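Putative glutathione S-transferase (Corynebacterium glutamicum, PDB 3M1G) probably works as a glutathione transferase of the ECM4-like subfamily, in a two-chain assembly. Local coordinates at residues 67-72 and 95-99; 252-256 and 268-272; 257-263 and 302-306. All coordinates share one frame; numbering follows the deposited sequence.

How the interactions relate
The three contacts illustrate how chemistry follows place in a glutathione transferase fold. Interaction 1 belongs to the thioredoxin-like domain, is partly buried, has no hydrogen bond between its segments and relies on apolar and ring contacts beside the predicted nucleophile. Interactions 2 and 3 share helix 255-259 of the helical domain, where the F255 carbonyl probably takes a hydrogen bond from the N-H of H260. Interaction 3 is the deeply buried one, made of aromatic rings around a few polar ends, whereas interaction 2 is partly buried, centred on a carboxylate and continued by the second subunit. R254, from the first segment of interaction 2, reaches the A69 carbonyl of interaction 1, so the two domains are joined between contacts.

Interaction 1 of 3, residues 67-72 and 95-99; sequences ARACPW and GPTHD
The first torsions turn W72 and H98 toward one another: each ring carbon CG lies beside its own backbone N, at -71° in H98, and CD1 of the W72 five-membered ring meets CB and CD2 of H98. W72 CD1 approaches H98 CB to 3.7 Å, and the ring planes stand at 79° in an oblique pairing that is neither a stack nor a clean edge-to-face contact. The other half of the contact belongs to P96, whose ring lies along the turn that precedes the helix. Its CD sits 3.8 Å from A67 CB, its CG is 3.8 Å from A69 CB, and its CB is 3.9 Å from C70 CB, so three successive ring carbons are each met by a methyl or methylene group. C70 contributes only its CB here. This predicted nucleophile is the N-cap of helix 71-83, and its SG, anti to the backbone N, caps a backbone N of that helix. No hydrogen bond joins the segments, and apolar fit does the holding. Residues 67-72 link strand 62-66 to helix 71-83, and residues 95-99 follow strand 90-93, the parallel partner of that first strand in a beta-alpha-beta unit. H301 of helix 295-305 touches both A69 and P96, while Y154, at the start of helix 154-163, meets the rings of W72 and H98.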
ATOM      1  N   ALA A  67      -0.185  22.915 -11.652  1.00 25.00           N
ATOM      2  CA  ALA A  67       0.894  22.231 -10.918  1.00 24.88           C
ATOM      3  C   ALA A  67       0.824  20.770 -11.313  1.00 24.15           C
ATOM      4  O   ALA A  67      -0.277  20.180 -11.344  1.00 24.08           O
ATOM      5  CB  ALA A  67       0.712  22.385  -9.375  1.00 24.78           C
ATOM      6  N   ARG A  68       1.974  20.174 -11.591  1.00 23.50           N
ATOM      7  CA  ARG A  68       2.033  18.742 -11.939  1.00 23.82           C
ATOM      8  C   ARG A  68       1.419  17.830 -10.892  1.00 23.02           C
ATOM      9  O   ARG A  68       0.776  16.851 -11.227  1.00 23.70           O
ATOM     10  CB  ARG A  68       3.485  18.302 -12.165  1.00 24.85           C
ATOM     11  CG  ARG A  68       4.157  18.922 -13.372  1.00 28.49           C
ATOM     12  CD  ARG A  68       3.492  18.427 -14.696  1.00 33.19           C
ATOM     13  NE  ARG A  68       4.244  18.928 -15.843  1.00 37.68           N
ATOM     14  CZ  ARG A  68       3.756  19.093 -17.074  1.00 42.12           C
ATOM     15  NH1 ARG A  68       2.479  18.808 -17.368  1.00 39.70           N
ATOM     16  NH2 ARG A  68       4.554  19.580 -18.024  1.00 45.10           N
ATOM     17  N   ALA A  69       1.594  18.160  -9.621  1.00 23.07           N
ATOM     18  CA  ALA A  69       1.152  17.260  -8.534  1.00 23.21           C
ATOM     19  C   ALA A  69      -0.349  17.277  -8.296  1.00 22.83           C
ATOM     20  O   ALA A  69      -0.910  16.327  -7.774  1.00 23.43           O
ATOM     21  CB  ALA A  69       1.908  17.614  -7.203  1.00 22.11           C
ATOM     22  N   CYS A  70      -0.995  18.365  -8.663  1.00 22.48           N
ATOM     23  CA  CYS A  70      -2.369  18.637  -8.269  1.00 23.26           C
ATOM     24  C   CYS A  70      -3.342  17.980  -9.251  1.00 22.62           C
ATOM     25  O   CYS A  70      -3.285  18.274 -10.446  1.00 22.24           O
ATOM     26  CB  CYS A  70      -2.589  20.173  -8.249  1.00 24.29           C
ATOM     27  SG  CYS A  70      -4.330  20.669  -8.012  1.00 28.15           S
ATOM     28  N   PRO A  71      -4.237  17.100  -8.765  1.00 21.62           N
ATOM     29  CA  PRO A  71      -5.192  16.443  -9.677  1.00 21.70           C
ATOM     30  C   PRO A  71      -6.229  17.374 -10.357  1.00 22.89           C
ATOM     31  O   PRO A  71      -6.626  17.148 -11.506  1.00 21.78           O
ATOM     32  CB  PRO A  71      -5.898  15.419  -8.774  1.00 21.86           C
ATOM     33  CG  PRO A  71      -5.753  15.978  -7.360  1.00 21.65           C
ATOM     34  CD  PRO A  71      -4.426  16.684  -7.349  1.00 21.48           C
ATOM     35  N   TRP A  72      -6.659  18.407  -9.646  1.00 22.26           N
ATOM     36  CA  TRP A  72      -7.600  19.340 -10.203  1.00 22.66           C
ATOM     37  C   TRP A  72      -6.954  20.076 -11.378  1.00 21.95           C
ATOM     38  O   TRP A  72      -7.571  20.245 -12.426  1.00 21.00           O
ATOM     39  CB  TRP A  72      -8.077  20.321  -9.130  1.00 23.02           C
ATOM     40  CG  TRP A  72      -8.305  19.703  -7.803  1.00 25.91           C
ATOM     41  CD1 TRP A  72      -7.467  19.778  -6.684  1.00 28.54           C
ATOM     42  CD2 TRP A  72      -9.393  18.852  -7.423  1.00 26.80           C
ATOM     43  NE1 TRP A  72      -8.002  19.027  -5.649  1.00 27.93           N
ATOM     44  CE2 TRP A  72      -9.183  18.470  -6.063  1.00 28.98           C
ATOM     45  CE3 TRP A  72     -10.524  18.385  -8.081  1.00 27.92           C
ATOM     46  CZ2 TRP A  72     -10.077  17.650  -5.368  1.00 29.72           C
ATOM     47  CZ3 TRP A  72     -11.414  17.570  -7.394  1.00 29.67           C
ATOM     48  CH2 TRP A  72     -11.183  17.207  -6.045  1.00 30.08           C
ATOM     49  N   GLY A  95       3.423  25.385  -7.617  1.00 41.52           N
ATOM     50  CA  GLY A  95       2.952  24.418  -6.572  1.00 42.62           C
ATOM     51  C   GLY A  95       1.440  24.331  -6.266  1.00 43.87           C
ATOM     52  O   GLY A  95       0.702  25.311  -6.435  1.00 44.26           O
ATOM     53  N   PRO A  96       0.959  23.155  -5.798  1.00 45.24           N
ATOM     54  CA  PRO A  96      -0.486  23.007  -5.477  1.00 46.15           C
ATOM     55  C   PRO A  96      -1.010  23.892  -4.333  1.00 47.38           C
ATOM     56  O   PRO A  96      -0.225  24.371  -3.500  1.00 47.15           O
ATOM     57  CB  PRO A  96      -0.627  21.515  -5.097  1.00 46.32           C
ATOM     58  CG  PRO A  96       0.512  20.833  -5.812  1.00 45.75           C
ATOM     59  CD  PRO A  96       1.658  21.850  -5.779  1.00 45.38           C
ATOM     60  N   THR A  97      -2.332  24.090  -4.298  1.00 48.57           N
ATOM     61  CA  THR A  97      -2.969  24.909  -3.249  1.00 49.25           C
ATOM     62  C   THR A  97      -4.226  24.278  -2.611  1.00 50.54           C
ATOM     63  O   THR A  97      -4.491  24.538  -1.434  1.00 50.03           O
ATOM     64  CB  THR A  97      -3.309  26.351  -3.779  1.00 49.83           C
ATOM     65  OG1 THR A  97      -4.135  26.247  -4.950  1.00 47.19           O
ATOM     66  CG2 THR A  97      -2.003  27.168  -4.095  1.00 47.93           C
ATOM     67  N   HIS A  98      -4.987  23.470  -3.368  1.00 51.86           N
ATOM     68  CA  HIS A  98      -6.249  22.884  -2.879  1.00 53.53           C
ATOM     69  C   HIS A  98      -6.062  21.747  -1.851  1.00 54.53           C
ATOM     70  O   HIS A  98      -7.002  21.434  -1.129  1.00 55.05           O
ATOM     71  CB  HIS A  98      -7.113  22.310  -4.033  1.00 54.09           C
ATOM     72  CG  HIS A  98      -7.750  23.338  -4.942  1.00 55.88           C
ATOM     73  ND1 HIS A  98      -8.674  24.269  -4.506  1.00 57.62           N
ATOM     74  CD2 HIS A  98      -7.646  23.520  -6.286  1.00 56.70           C
ATOM     75  CE1 HIS A  98      -9.070  25.012  -5.531  1.00 57.63           C
ATOM     76  NE2 HIS A  98      -8.464  24.575  -6.623  1.00 56.03           N
ATOM     77  N   ASP A  99      -4.890  21.107  -1.798  1.00 55.47           N
ATOM     78  CA  ASP A  99      -4.705  19.909  -0.925  1.00 56.36           C
ATOM     79  C   ASP A  99      -4.833  20.194   0.585  1.00 56.60           C
ATOM     80  O   ASP A  99      -3.967  20.818   1.203  1.00 57.40           O
ATOM     81  CB  ASP A  99      -3.387  19.158  -1.243  1.00 56.56           C
ATOM     82  CG  ASP A  99      -2.147  20.067  -1.213  1.00 57.77           C
ATOM     83  OD1 ASP A  99      -2.277  21.321  -1.250  1.00 60.18           O
ATOM     84  OD2 ASP A  99      -1.030  19.515  -1.182  1.00 57.93           O
TER

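Interaction 2 of 3, residues 252-256 and 268-272; sequences LVRFD and NKITE
D256, in the first turn of helix 255-259, and K269, just ahead of the 3-10 turn 270-272, bring their backbones together, with D256 CA and K269 CA 5.8 Å apart. The carboxylate of D256 then reaches the opening N-H groups of that turn. Its OD1 receives I270 N at 2.8 Å through the syn lone pair, with an angle of 159° at the hydrogen, and OD2 takes a weaker bond from T271 N at 3.4 Å. I270 supplies the apolar part. F255 CG lies anti to its backbone N (chi1 -162°), which brings one ring face to I270 CD1, 4.2 Å from the centroid, in a CH-pi contact, while I270 CG1 packs at 3.7 Å against F255 CD1. L252 CD2 touches I270 CD1 from the side of helix 243-253. E272 OE1 reaches back to accept K269 N at 2.9 Å, just before the turn. Across the subunit interface, that oxygen also forms a salt bridge with K269 NZ of the second subunit. A carboxylate facing these N-H groups would probably be stabilised as the anion, and its bonds probably help to hold the 269-272 backbone, whose side chains K269, T271 and E272 pair with the second subunit.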
ATOM      1  N   LEU A 252      -7.164   8.288 -10.002  1.00 21.46           N
ATOM      2  CA  LEU A 252      -6.700   6.906 -10.177  1.00 21.97           C
ATOM      3  C   LEU A 252      -5.193   6.807 -10.413  1.00 22.06           C
ATOM      4  O   LEU A 252      -4.541   5.916  -9.853  1.00 21.89           O
ATOM      5  CB  LEU A 252      -7.443   6.180 -11.292  1.00 21.18           C
ATOM      6  CG  LEU A 252      -8.930   5.913 -11.105  1.00 22.70           C
ATOM      7  CD1 LEU A 252      -9.476   5.167 -12.356  1.00 21.57           C
ATOM      8  CD2 LEU A 252      -9.270   5.159  -9.806  1.00 23.83           C
ATOM      9  N   VAL A 253      -4.643   7.741 -11.185  1.00 20.96           N
ATOM     10  CA  VAL A 253      -3.227   7.727 -11.516  1.00 20.50           C
ATOM     11  C   VAL A 253      -2.304   8.074 -10.331  1.00 20.42           C
ATOM     12  O   VAL A 253      -1.115   7.728 -10.337  1.00 19.93           O
ATOM     13  CB  VAL A 253      -2.941   8.600 -12.732  1.00 21.14           C
ATOM     14  CG1 VAL A 253      -2.823  10.104 -12.347  1.00 18.62           C
ATOM     15  CG2 VAL A 253      -1.711   8.082 -13.475  1.00 19.23           C
ATOM     16  N   ARG A 254      -2.864   8.710  -9.308  1.00 20.44           N
ATOM     17  CA  ARG A 254      -2.166   9.042  -8.100  1.00 20.00           C
ATOM     18  C   ARG A 254      -2.460   8.037  -6.981  1.00 19.92           C
ATOM     19  O   ARG A 254      -1.931   8.153  -5.869  1.00 19.93           O
ATOM     20  CB  ARG A 254      -2.568  10.448  -7.616  1.00 20.60           C
ATOM     21  CG  ARG A 254      -2.049  11.581  -8.481  1.00 20.47           C
ATOM     22  CD  ARG A 254      -2.755  12.910  -8.208  1.00 20.33           C
ATOM     23  NE  ARG A 254      -2.085  13.957  -8.974  1.00 19.54           N
ATOM     24  CZ  ARG A 254      -2.221  14.123 -10.297  1.00 20.30           C
ATOM     25  NH1 ARG A 254      -3.037  13.356 -10.977  1.00 19.09           N
ATOM     26  NH2 ARG A 254      -1.527  15.067 -10.933  1.00 19.90           N
ATOM     27  N   PHE A 255      -3.314   7.076  -7.248  1.00 20.63           N
ATOM     28  CA  PHE A 255      -3.797   6.204  -6.175  1.00 21.02           C
ATOM     29  C   PHE A 255      -2.752   5.259  -5.576  1.00 20.86           C
ATOM     30  O   PHE A 255      -2.424   5.365  -4.386  1.00 20.64           O
ATOM     31  CB  PHE A 255      -5.034   5.428  -6.597  1.00 20.50           C
ATOM     32  CG  PHE A 255      -5.798   4.875  -5.439  1.00 20.03           C
ATOM     33  CD1 PHE A 255      -5.463   3.641  -4.900  1.00 21.68           C
ATOM     34  CD2 PHE A 255      -6.825   5.575  -4.896  1.00 21.14           C
ATOM     35  CE1 PHE A 255      -6.170   3.111  -3.834  1.00 23.72           C
ATOM     36  CE2 PHE A 255      -7.552   5.071  -3.828  1.00 23.41           C
ATOM     37  CZ  PHE A 255      -7.216   3.794  -3.301  1.00 23.91           C
ATOM     38  N   ASP A 256      -2.221   4.348  -6.373  1.00 22.27           N
ATOM     39  CA  ASP A 256      -1.226   3.433  -5.836  1.00 22.22           C
ATOM     40  C   ASP A 256       0.027   4.185  -5.392  1.00 22.47           C
ATOM     41  O   ASP A 256       0.643   3.838  -4.347  1.00 21.23           O
ATOM     42  CB  ASP A 256      -0.878   2.316  -6.836  1.00 23.29           C
ATOM     43  CG  ASP A 256      -2.034   1.323  -7.047  1.00 24.73           C
ATOM     44  OD1 ASP A 256      -3.033   1.410  -6.296  1.00 21.62           O
ATOM     45  OD2 ASP A 256      -1.940   0.470  -7.975  1.00 25.77           O
ATOM     46  N   ASN A 268      -7.292  -2.031  -1.253  1.00 20.87           N
ATOM     47  CA  ASN A 268      -6.702  -2.777  -2.338  1.00 21.70           C
ATOM     48  C   ASN A 268      -5.919  -1.775  -3.142  1.00 21.31           C
ATOM     49  O   ASN A 268      -6.196  -0.574  -3.055  1.00 20.44           O
ATOM     50  CB  ASN A 268      -7.776  -3.303  -3.291  1.00 22.95           C
ATOM     51  CG  ASN A 268      -8.537  -4.456  -2.739  1.00 26.41           C
ATOM     52  OD1 ASN A 268      -9.736  -4.336  -2.454  1.00 30.64           O
ATOM     53  ND2 ASN A 268      -7.881  -5.623  -2.668  1.00 27.19           N
ATOM     54  N   LYS A 269      -4.956  -2.256  -3.933  1.00 20.87           N
ATOM     55  CA  LYS A 269      -4.302  -1.399  -4.914  1.00 21.41           C
ATOM     56  C   LYS A 269      -5.230  -1.377  -6.152  1.00 20.98           C
ATOM     57  O   LYS A 269      -6.000  -2.316  -6.382  1.00 19.14           O
ATOM     58  CB  LYS A 269      -2.910  -1.920  -5.315  1.00 21.58           C
ATOM     59  CG  LYS A 269      -1.794  -1.635  -4.288  1.00 21.95           C
ATOM     60  CD  LYS A 269      -0.479  -2.358  -4.594  1.00 22.93           C
ATOM     61  CE  LYS A 269       0.209  -1.760  -5.844  1.00 22.76           C
ATOM     62  NZ  LYS A 269       1.584  -2.277  -6.074  1.00 20.05           N
ATOM     63  N   ILE A 270      -5.130  -0.325  -6.962  1.00 21.50           N
ATOM     64  CA  ILE A 270      -5.856  -0.311  -8.227  1.00 21.08           C
ATOM     65  C   ILE A 270      -5.430  -1.481  -9.099  1.00 21.92           C
ATOM     66  O   ILE A 270      -6.256  -2.034  -9.821  1.00 22.18           O
ATOM     67  CB  ILE A 270      -5.716   1.028  -8.986  1.00 21.23           C
ATOM     68  CG1 ILE A 270      -6.270   2.198  -8.156  1.00 23.08           C
ATOM     69  CG2 ILE A 270      -6.456   0.968 -10.346  1.00 20.41           C
ATOM     70  CD1 ILE A 270      -7.730   2.062  -7.641  1.00 21.11           C
ATOM     71  N   THR A 271      -4.153  -1.886  -9.029  1.00 23.04           N
ATOM     72  CA  THR A 271      -3.663  -3.076  -9.765  1.00 23.05           C
ATOM     73  C   THR A 271      -4.460  -4.336  -9.452  1.00 23.76           C
ATOM     74  O   THR A 271      -4.488  -5.247 -10.263  1.00 23.52           O
ATOM     75  CB  THR A 271      -2.171  -3.344  -9.481  1.00 24.13           C
ATOM     76  OG1 THR A 271      -2.023  -3.586  -8.079  1.00 24.08           O
ATOM     77  CG2 THR A 271      -1.303  -2.076  -9.905  1.00 22.69           C
ATOM     78  N   GLU A 272      -5.160  -4.376  -8.314  1.00 23.33           N
ATOM     79  CA  GLU A 272      -5.980  -5.540  -7.958  1.00 23.34           C
ATOM     80  C   GLU A 272      -7.468  -5.417  -8.331  1.00 24.00           C
ATOM     81  O   GLU A 272      -8.236  -6.296  -8.006  1.00 22.91           O
ATOM     82  CB  GLU A 272      -5.899  -5.800  -6.437  1.00 23.87           C
ATOM     83  CG  GLU A 272      -4.480  -5.988  -5.894  1.00 23.17           C
ATOM     84  CD  GLU A 272      -4.465  -6.150  -4.377  1.00 25.23           C
ATOM     85  OE1 GLU A 272      -4.757  -5.167  -3.629  1.00 23.57           O
ATOM     86  OE2 GLU A 272      -4.196  -7.288  -3.936  1.00 24.21           O
TER

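Interaction 3 of 3, residues 257-263 and 302-306; sequences AVYHGHF and YYITH
V258 and Y302 meet at the apolar centre, where V258 CG1 rests 3.5 Å from Y302 CG and the two side chains cross at about a right angle. Two offset edge-to-face pairs adjoin them: the edge of Y259 points at the face of Y302, their planes at 89°, and Y302 directs its own edge at the face of F263, with F263 CZ 3.8 Å from Y302 CE2. On the other flank of V258, Y303 offers a face to the edge of H262, the planes inclined at 51°, and H262 CB comes within 3.7 Å of Y303 CZ. H262 extends this far because its CG stands anti to the backbone N (chi1 -175°). Its NE2 then shares a hydrogen bond of 3.1 Å with H306 ND1, either nitrogen being a possible donor, and the two rings meet rim to rim. The other nitrogen of H306 bonds to D99. Farther out, a water bridges Y303 OH, at 3.1 Å, and G261 N, at 3.0 Å, tying the G261 backbone to that hydroxyl. Elsewhere Y302 OH bonds to Y201, the predicted proton donor or acceptor, and lies 3.3 Å from Y259 OH. Both Y259 and Y302 are predicted to lower the pKa of C70, so helix 255-259 with the residues after it, packed on helix 295-305, probably forms one wall of an omega-like glutathione transferase active site.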
ATOM      1  N   ALA A 257       0.390   5.235  -6.129  1.00 21.00           N
ATOM      2  CA  ALA A 257       1.596   6.011  -5.830  1.00 20.88           C
ATOM      3  C   ALA A 257       1.536   6.802  -4.512  1.00 20.97           C
ATOM      4  O   ALA A 257       2.564   6.964  -3.840  1.00 20.96           O
ATOM      5  CB  ALA A 257       1.951   6.973  -7.004  1.00 20.08           C
ATOM      6  N   VAL A 258       0.356   7.310  -4.153  1.00 21.37           N
ATOM      7  CA  VAL A 258       0.215   8.230  -3.015  1.00 21.00           C
ATOM      8  C   VAL A 258      -0.970   7.911  -2.107  1.00 20.76           C
ATOM      9  O   VAL A 258      -0.808   7.666  -0.924  1.00 22.13           O
ATOM     10  CB  VAL A 258       0.069   9.709  -3.460  1.00 21.81           C
ATOM     11  CG1 VAL A 258      -0.286  10.575  -2.238  1.00 18.71           C
ATOM     12  CG2 VAL A 258       1.359  10.204  -4.127  1.00 20.15           C
ATOM     13  N   TYR A 259      -2.167   7.903  -2.647  1.00 20.25           N
ATOM     14  CA  TYR A 259      -3.363   7.823  -1.795  1.00 19.60           C
ATOM     15  C   TYR A 259      -3.461   6.512  -1.033  1.00 18.87           C
ATOM     16  O   TYR A 259      -3.927   6.472   0.103  1.00 19.75           O
ATOM     17  CB  TYR A 259      -4.632   8.005  -2.619  1.00 19.68           C
ATOM     18  CG  TYR A 259      -4.723   9.335  -3.408  1.00 20.39           C
ATOM     19  CD1 TYR A 259      -4.234  10.530  -2.892  1.00 21.32           C
ATOM     20  CD2 TYR A 259      -5.305   9.368  -4.679  1.00 21.06           C
ATOM     21  CE1 TYR A 259      -4.349  11.730  -3.613  1.00 20.40           C
ATOM     22  CE2 TYR A 259      -5.414  10.537  -5.398  1.00 19.93           C
ATOM     23  CZ  TYR A 259      -4.953  11.719  -4.859  1.00 20.38           C
ATOM     24  OH  TYR A 259      -5.079  12.883  -5.550  1.00 23.22           O
ATOM     25  N   HIS A 260      -3.051   5.437  -1.668  1.00 19.65           N
ATOM     26  CA  HIS A 260      -3.066   4.087  -1.060  1.00 18.45           C
ATOM     27  C   HIS A 260      -2.416   4.061   0.321  1.00 18.85           C
ATOM     28  O   HIS A 260      -3.021   3.572   1.272  1.00 18.49           O
ATOM     29  CB  HIS A 260      -2.393   3.074  -2.019  1.00 18.85           C
ATOM     30  CG  HIS A 260      -2.436   1.655  -1.536  1.00 18.18           C
ATOM     31  ND1 HIS A 260      -1.530   1.165  -0.613  1.00 18.01           N
ATOM     32  CD2 HIS A 260      -3.307   0.642  -1.792  1.00 17.97           C
ATOM     33  CE1 HIS A 260      -1.863  -0.088  -0.296  1.00 17.95           C
ATOM     34  NE2 HIS A 260      -2.907  -0.450  -1.043  1.00 17.75           N
ATOM     35  N   GLY A 261      -1.177   4.554   0.420  1.00 19.48           N
ATOM     36  CA  GLY A 261      -0.438   4.600   1.680  1.00 19.36           C
ATOM     37  C   GLY A 261      -0.539   5.934   2.448  1.00 19.94           C
ATOM     38  O   GLY A 261      -1.023   5.974   3.576  1.00 19.66           O
ATOM     39  N   HIS A 262      -0.084   7.016   1.818  1.00 19.97           N
ATOM     40  CA  HIS A 262      -0.057   8.353   2.423  1.00 20.12           C
ATOM     41  C   HIS A 262      -1.410   8.773   2.998  1.00 19.79           C
ATOM     42  O   HIS A 262      -1.461   9.257   4.121  1.00 20.90           O
ATOM     43  CB  HIS A 262       0.427   9.364   1.376  1.00 19.96           C
ATOM     44  CG  HIS A 262       0.626  10.755   1.897  1.00 20.99           C
ATOM     45  ND1 HIS A 262       1.546  11.066   2.880  1.00 20.69           N
ATOM     46  CD2 HIS A 262       0.057  11.934   1.521  1.00 24.33           C
ATOM     47  CE1 HIS A 262       1.532  12.375   3.089  1.00 24.55           C
ATOM     48  NE2 HIS A 262       0.637  12.927   2.276  1.00 24.59           N
ATOM     49  N   PHE A 263      -2.490   8.556   2.245  1.00 19.94           N
ATOM     50  CA  PHE A 263      -3.864   8.872   2.697  1.00 20.34           C
ATOM     51  C   PHE A 263      -4.623   7.668   3.278  1.00 20.84           C
ATOM     52  O   PHE A 263      -5.839   7.762   3.547  1.00 21.65           O
ATOM     53  CB  PHE A 263      -4.682   9.476   1.535  1.00 20.63           C
ATOM     54  CG  PHE A 263      -4.337  10.920   1.193  1.00 20.52           C
ATOM     55  CD1 PHE A 263      -3.448  11.658   1.952  1.00 21.32           C
ATOM     56  CD2 PHE A 263      -5.003  11.561   0.179  1.00 20.98           C
ATOM     57  CE1 PHE A 263      -3.201  13.011   1.670  1.00 24.00           C
ATOM     58  CE2 PHE A 263      -4.744  12.935  -0.110  1.00 22.39           C
ATOM     59  CZ  PHE A 263      -3.825  13.630   0.630  1.00 20.84           C
ATOM     60  N   TYR A 302       3.293  15.250  -2.220  1.00 24.18           N
ATOM     61  CA  TYR A 302       2.437  14.766  -1.146  1.00 23.93           C
ATOM     62  C   TYR A 302       3.276  14.362   0.061  1.00 22.68           C
ATOM     63  O   TYR A 302       2.992  14.774   1.189  1.00 21.93           O
ATOM     64  CB  TYR A 302       1.600  13.583  -1.643  1.00 24.30           C
ATOM     65  CG  TYR A 302       0.410  13.995  -2.446  1.00 26.46           C
ATOM     66  CD1 TYR A 302       0.513  14.194  -3.818  1.00 29.36           C
ATOM     67  CD2 TYR A 302      -0.820  14.209  -1.838  1.00 27.77           C
ATOM     68  CE1 TYR A 302      -0.574  14.566  -4.571  1.00 28.60           C
ATOM     69  CE2 TYR A 302      -1.929  14.594  -2.573  1.00 30.53           C
ATOM     70  CZ  TYR A 302      -1.794  14.798  -3.954  1.00 30.88           C
ATOM     71  OH  TYR A 302      -2.888  15.155  -4.726  1.00 32.53           O
ATOM     72  N   TYR A 303       4.306  13.560  -0.188  1.00 22.30           N
ATOM     73  CA  TYR A 303       5.075  12.920   0.891  1.00 21.81           C
ATOM     74  C   TYR A 303       6.002  13.908   1.592  1.00 22.88           C
ATOM     75  O   TYR A 303       6.307  13.719   2.781  1.00 22.28           O
ATOM     76  CB  TYR A 303       5.879  11.705   0.386  1.00 21.33           C
ATOM     77  CG  TYR A 303       5.067  10.444   0.214  1.00 21.01           C
ATOM     78  CD1 TYR A 303       4.745   9.642   1.316  1.00 23.03           C
ATOM     79  CD2 TYR A 303       4.592  10.046  -1.039  1.00 20.28           C
ATOM     80  CE1 TYR A 303       3.996   8.445   1.161  1.00 19.66           C
ATOM     81  CE2 TYR A 303       3.852   8.846  -1.190  1.00 19.04           C
ATOM     82  CZ  TYR A 303       3.557   8.078  -0.075  1.00 19.91           C
ATOM     83  OH  TYR A 303       2.833   6.926  -0.198  1.00 22.49           O
ATOM     84  N   ILE A 304       6.475  14.940   0.881  1.00 22.93           N
ATOM     85  CA  ILE A 304       7.380  15.934   1.494  1.00 23.70           C
ATOM     86  C   ILE A 304       6.603  17.094   2.120  1.00 24.74           C
ATOM     87  O   ILE A 304       6.853  17.482   3.230  1.00 25.25           O
ATOM     88  CB  ILE A 304       8.403  16.483   0.489  1.00 24.38           C
ATOM     89  CG1 ILE A 304       9.340  15.350   0.052  1.00 24.27           C
ATOM     90  CG2 ILE A 304       9.229  17.647   1.103  1.00 24.25           C
ATOM     91  CD1 ILE A 304      10.308  15.761  -1.087  1.00 26.53           C
ATOM     92  N   THR A 305       5.609  17.581   1.413  1.00 26.08           N
ATOM     93  CA  THR A 305       4.817  18.741   1.830  1.00 27.65           C
ATOM     94  C   THR A 305       3.857  18.511   2.984  1.00 27.07           C
ATOM     95  O   THR A 305       3.625  19.423   3.756  1.00 26.43           O
ATOM     96  CB  THR A 305       4.024  19.219   0.577  1.00 27.81           C
ATOM     97  OG1 THR A 305       4.976  19.822  -0.294  1.00 30.49           O
ATOM     98  CG2 THR A 305       2.871  20.140   0.888  1.00 30.84           C
ATOM     99  N   HIS A 306       3.280  17.315   3.096  1.00 26.88           N
ATOM    100  CA  HIS A 306       2.272  17.063   4.118  1.00 26.61           C
ATOM    101  C   HIS A 306       2.946  16.523   5.377  1.00 27.22           C
ATOM    102  O   HIS A 306       2.778  15.332   5.757  1.00 26.58           O
ATOM    103  CB  HIS A 306       1.196  16.097   3.625  1.00 27.10           C
ATOM    104  CG  HIS A 306       0.398  16.606   2.469  1.00 27.64           C
ATOM    105  ND1 HIS A 306      -0.287  15.770   1.613  1.00 28.26           N
ATOM    106  CD2 HIS A 306       0.194  17.866   2.009  1.00 27.95           C
ATOM    107  CE1 HIS A 306      -0.889  16.494   0.684  1.00 29.31           C
ATOM    108  NE2 HIS A 306      -0.615  17.767   0.904  1.00 27.45           N
TER
HETATM  109  O   HOH W   1       4.603   5.312  -2.663  1.00 28.19           O
HETATM  110  O   HOH W   2       0.936   5.022  -1.655  1.00 24.09           O